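Local coordinates for protein acetyltransferase, GNAT family (Streptococcus agalactiae 2603V/R, PDB 2Q7B) that probably transfers an acetyl group to an amino nitrogen, as a GNAT-family N-acetyltransferase, at residues Asn44-Leu49 with Thr103-Arg108. Numbering follows the deposited sequence.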
ATOM      1  N   ASN A  44       5.678  -6.906   8.150  1.00 36.08           N
ATOM      2  CA  ASN A  44       6.942  -6.188   8.182  1.00 35.64           C
ATOM      3  C   ASN A  44       7.347  -5.469   9.443  1.00 38.10           C
ATOM      4  O   ASN A  44       8.537  -5.250   9.647  1.00 41.32           O
ATOM      5  CB  ASN A  44       6.968  -5.206   7.024  1.00 34.30           C
ATOM      6  CG  ASN A  44       6.854  -5.895   5.677  1.00 38.55           C
ATOM      7  OD1 ASN A  44       7.476  -6.919   5.461  1.00 34.97           O
ATOM      8  ND2 ASN A  44       6.059  -5.327   4.761  1.00 34.67           N
ATOM      9  N   ILE A  45       6.380  -5.065  10.255  1.00 36.62           N
ATOM     10  CA  ILE A  45       6.688  -4.397  11.516  1.00 37.67           C
ATOM     11  C   ILE A  45       6.721  -5.447  12.616  1.00 36.87           C
ATOM     12  O   ILE A  45       7.684  -5.542  13.366  1.00 36.42           O
ATOM     13  CB  ILE A  45       5.681  -3.266  11.828  1.00 35.59           C
ATOM     14  CG1 ILE A  45       5.803  -2.188  10.733  1.00 37.97           C
ATOM     15  CG2 ILE A  45       5.982  -2.670  13.229  1.00 37.71           C
ATOM     16  CD1 ILE A  45       4.803  -1.096  10.831  1.00 43.50           C
ATOM     17  N   GLU A  46       5.683  -6.272  12.665  1.00 35.82           N
ATOM     18  CA  GLU A  46       5.578  -7.313  13.674  1.00 34.97           C
ATOM     19  C   GLU A  46       6.431  -8.535  13.357  1.00 35.49           C
ATOM     20  O   GLU A  46       7.237  -8.928  14.182  1.00 36.98           O
ATOM     21  CB  GLU A  46       4.118  -7.725  13.850  1.00 35.57           C
ATOM     22  CG  GLU A  46       3.908  -8.666  15.011  1.00 35.20           C
ATOM     23  CD  GLU A  46       2.493  -9.154  15.134  1.00 37.51           C
ATOM     24  OE1 GLU A  46       1.775  -9.278  14.124  1.00 38.67           O
ATOM     25  OE2 GLU A  46       2.124  -9.454  16.268  1.00 39.50           O
ATOM     26  N   ALA A  47       6.277  -9.124  12.175  1.00 39.30           N
ATOM     27  CA  ALA A  47       7.031 -10.329  11.796  1.00 40.25           C
ATOM     28  C   ALA A  47       8.361 -10.075  11.069  1.00 44.64           C
ATOM     29  O   ALA A  47       9.114 -11.025  10.860  1.00 47.04           O
ATOM     30  CB  ALA A  47       6.169 -11.257  10.972  1.00 40.35           C
ATOM     31  N   LYS A  48       8.660  -8.839  10.669  1.00 44.05           N
ATOM     32  CA  LYS A  48       9.955  -8.537  10.037  1.00 45.85           C
ATOM     33  C   LYS A  48      10.295  -9.424   8.811  1.00 44.75           C
ATOM     34  O   LYS A  48      11.447  -9.827   8.638  1.00 45.91           O
ATOM     35  CB  LYS A  48      11.089  -8.714  11.055  1.00 47.87           C
ATOM     36  CG  LYS A  48      10.850  -8.192  12.475  1.00 54.26           C
ATOM     37  CD  LYS A  48      11.155  -6.739  12.653  1.00 58.41           C
ATOM     38  CE  LYS A  48      11.118  -6.405  14.134  1.00 63.68           C
ATOM     39  NZ  LYS A  48      11.754  -5.091  14.424  1.00 73.08           N
ATOM     40  N   LEU A  49       9.306  -9.719   7.970  1.00 43.35           N
ATOM     41  CA  LEU A  49       9.491 -10.578   6.814  1.00 41.93           C
ATOM     42  C   LEU A  49       9.968  -9.857   5.560  1.00 42.81           C
ATOM     43  O   LEU A  49      10.338 -10.506   4.589  1.00 43.74           O
ATOM     44  CB  LEU A  49       8.188 -11.295   6.487  1.00 42.70           C
ATOM     45  CG  LEU A  49       7.600 -12.172   7.599  1.00 41.38           C
ATOM     46  CD1 LEU A  49       6.172 -12.556   7.261  1.00 45.54           C
ATOM     47  CD2 LEU A  49       8.452 -13.401   7.836  1.00 44.45           C
ATOM     48  N   THR A 103      -4.645  -9.994  11.419  1.00 32.35           N
ATOM     49  CA  THR A 103      -5.430  -9.339  12.455  1.00 35.34           C
ATOM     50  C   THR A 103      -4.517  -8.437  13.262  1.00 32.76           C
ATOM     51  O   THR A 103      -3.370  -8.778  13.459  1.00 33.93           O
ATOM     52  CB  THR A 103      -6.084 -10.356  13.455  1.00 34.62           C
ATOM     53  OG1 THR A 103      -5.070 -11.167  14.039  1.00 37.11           O
ATOM     54  CG2 THR A 103      -7.076 -11.265  12.780  1.00 34.71           C
ATOM     55  N   TYR A 104      -5.000  -7.283  13.706  1.00 33.67           N
ATOM     56  CA  TYR A 104      -4.194  -6.468  14.620  1.00 34.94           C
ATOM     57  C   TYR A 104      -4.152  -7.237  15.969  1.00 32.98           C
ATOM     58  O   TYR A 104      -5.126  -7.889  16.328  1.00 33.92           O
ATOM     59  CB  TYR A 104      -4.711  -5.019  14.770  1.00 34.58           C
ATOM     60  CG  TYR A 104      -4.297  -4.089  13.637  1.00 36.31           C
ATOM     61  CD1 TYR A 104      -2.948  -3.901  13.307  1.00 38.53           C
ATOM     62  CD2 TYR A 104      -5.255  -3.361  12.915  1.00 32.45           C
ATOM     63  CE1 TYR A 104      -2.573  -3.039  12.258  1.00 36.68           C
ATOM     64  CE2 TYR A 104      -4.890  -2.524  11.878  1.00 35.23           C
ATOM     65  CZ  TYR A 104      -3.555  -2.362  11.555  1.00 29.59           C
ATOM     66  OH  TYR A 104      -3.238  -1.493  10.537  1.00 36.71           O
ATOM     67  N   PRO A 105      -3.003  -7.223  16.671  1.00 34.31           N
ATOM     68  CA  PRO A 105      -2.821  -8.007  17.908  1.00 34.24           C
ATOM     69  C   PRO A 105      -3.895  -7.968  18.964  1.00 34.20           C
ATOM     70  O   PRO A 105      -4.228  -9.016  19.527  1.00 32.77           O
ATOM     71  CB  PRO A 105      -1.513  -7.450  18.480  1.00 37.61           C
ATOM     72  CG  PRO A 105      -0.727  -7.063  17.253  1.00 34.61           C
ATOM     73  CD  PRO A 105      -1.752  -6.537  16.282  1.00 35.07           C
ATOM     74  N   LYS A 106      -4.460  -6.802  19.245  1.00 33.64           N
ATOM     75  CA  LYS A 106      -5.430  -6.713  20.345  1.00 33.87           C
ATOM     76  C   LYS A 106      -6.758  -7.454  20.102  1.00 32.03           C
ATOM     77  O   LYS A 106      -7.535  -7.652  21.037  1.00 32.49           O
ATOM     78  CB  LYS A 106      -5.679  -5.246  20.743  1.00 33.73           C
ATOM     79  CG  LYS A 106      -6.302  -4.364  19.667  1.00 33.73           C
ATOM     80  CD  LYS A 106      -6.637  -3.010  20.245  1.00 37.53           C
ATOM     81  CE  LYS A 106      -7.086  -2.012  19.193  1.00 40.73           C
ATOM     82  NZ  LYS A 106      -7.442  -0.718  19.826  1.00 44.19           N
ATOM     83  N   TYR A 107      -6.996  -7.853  18.854  1.00 30.64           N
ATOM     84  CA  TYR A 107      -8.206  -8.559  18.433  1.00 31.57           C
ATOM     85  C   TYR A 107      -8.016 -10.064  18.426  1.00 30.62           C
ATOM     86  O   TYR A 107      -8.959 -10.797  18.188  1.00 32.07           O
ATOM     87  CB  TYR A 107      -8.624  -8.087  17.033  1.00 31.38           C
ATOM     88  CG  TYR A 107      -8.896  -6.597  16.975  1.00 34.17           C
ATOM     89  CD1 TYR A 107     -10.092  -6.080  17.417  1.00 32.57           C
ATOM     90  CD2 TYR A 107      -7.960  -5.712  16.461  1.00 33.30           C
ATOM     91  CE1 TYR A 107     -10.347  -4.731  17.384  1.00 36.69           C
ATOM     92  CE2 TYR A 107      -8.213  -4.345  16.430  1.00 32.98           C
ATOM     93  CZ  TYR A 107      -9.410  -3.874  16.878  1.00 34.49           C
ATOM     94  OH  TYR A 107      -9.680  -2.528  16.839  1.00 36.58           O
ATOM     95  N   ARG A 108      -6.789 -10.517  18.698  1.00 33.78           N
ATOM     96  CA  ARG A 108      -6.442 -11.950  18.734  1.00 33.21           C
ATOM     97  C   ARG A 108      -6.793 -12.567  20.057  1.00 31.56           C
ATOM     98  O   ARG A 108      -6.623 -11.946  21.104  1.00 31.61           O
ATOM     99  CB  ARG A 108      -4.946 -12.132  18.498  1.00 33.02           C
ATOM    100  CG  ARG A 108      -4.488 -11.560  17.168  1.00 33.79           C
ATOM    101  CD  ARG A 108      -2.998 -11.668  16.990  1.00 37.42           C
ATOM    102  NE  ARG A 108      -2.522 -10.929  15.809  1.00 33.68           N
ATOM    103  CZ  ARG A 108      -1.261 -10.540  15.615  1.00 38.59           C
ATOM    104  NH1 ARG A 108      -0.328 -10.796  16.510  1.00 37.05           N
ATOM    105  NH2 ARG A 108      -0.928  -9.852  14.531  1.00 36.09           N
TER
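Glu46 and Arg108 meet end-on in a two-pronged salt bridge: Arg108 NH2 donates to Glu46 OE1 at 2.8 Å, and Arg108 NH1 to Glu46 OE2, also at 2.8 Å. Each oxygen accepts through its syn lone pair, both bonds run nearly straight, and the carboxylate and guanidinium planes are only 21° apart. Glu46 gets there by stretching out, its CG anti to the backbone N (chi1 -172°), while Arg108 reaches in from the opposite direction. The bridge ties the last turn of helix 29-46 to the loop that leaves strand 95-103 of the mixed GNAT sheet and leads to helix 114-128, the stretch where this family usually carries its acetyl-CoA pyrophosphate-binding loop. Arg108 is also held side-on, along its NE/NH2 edge. The one N-H of NE goes mainly to Thr103 OG1 at 3.1 Å and, more weakly, to Thr103 O, while NH2 spends a second N-H on Thr103 O at 2.9 Å. All three guanidinium nitrogens therefore have acceptors, and bonds on two edges restrict the group's rotation. Pro105 CA sits over one face of the guanidinium, offset toward its rim, and Pro105 CG lies 3.8 Å from Glu46 OE2. The proline side chain also touches Tyr41 of helix 29-46.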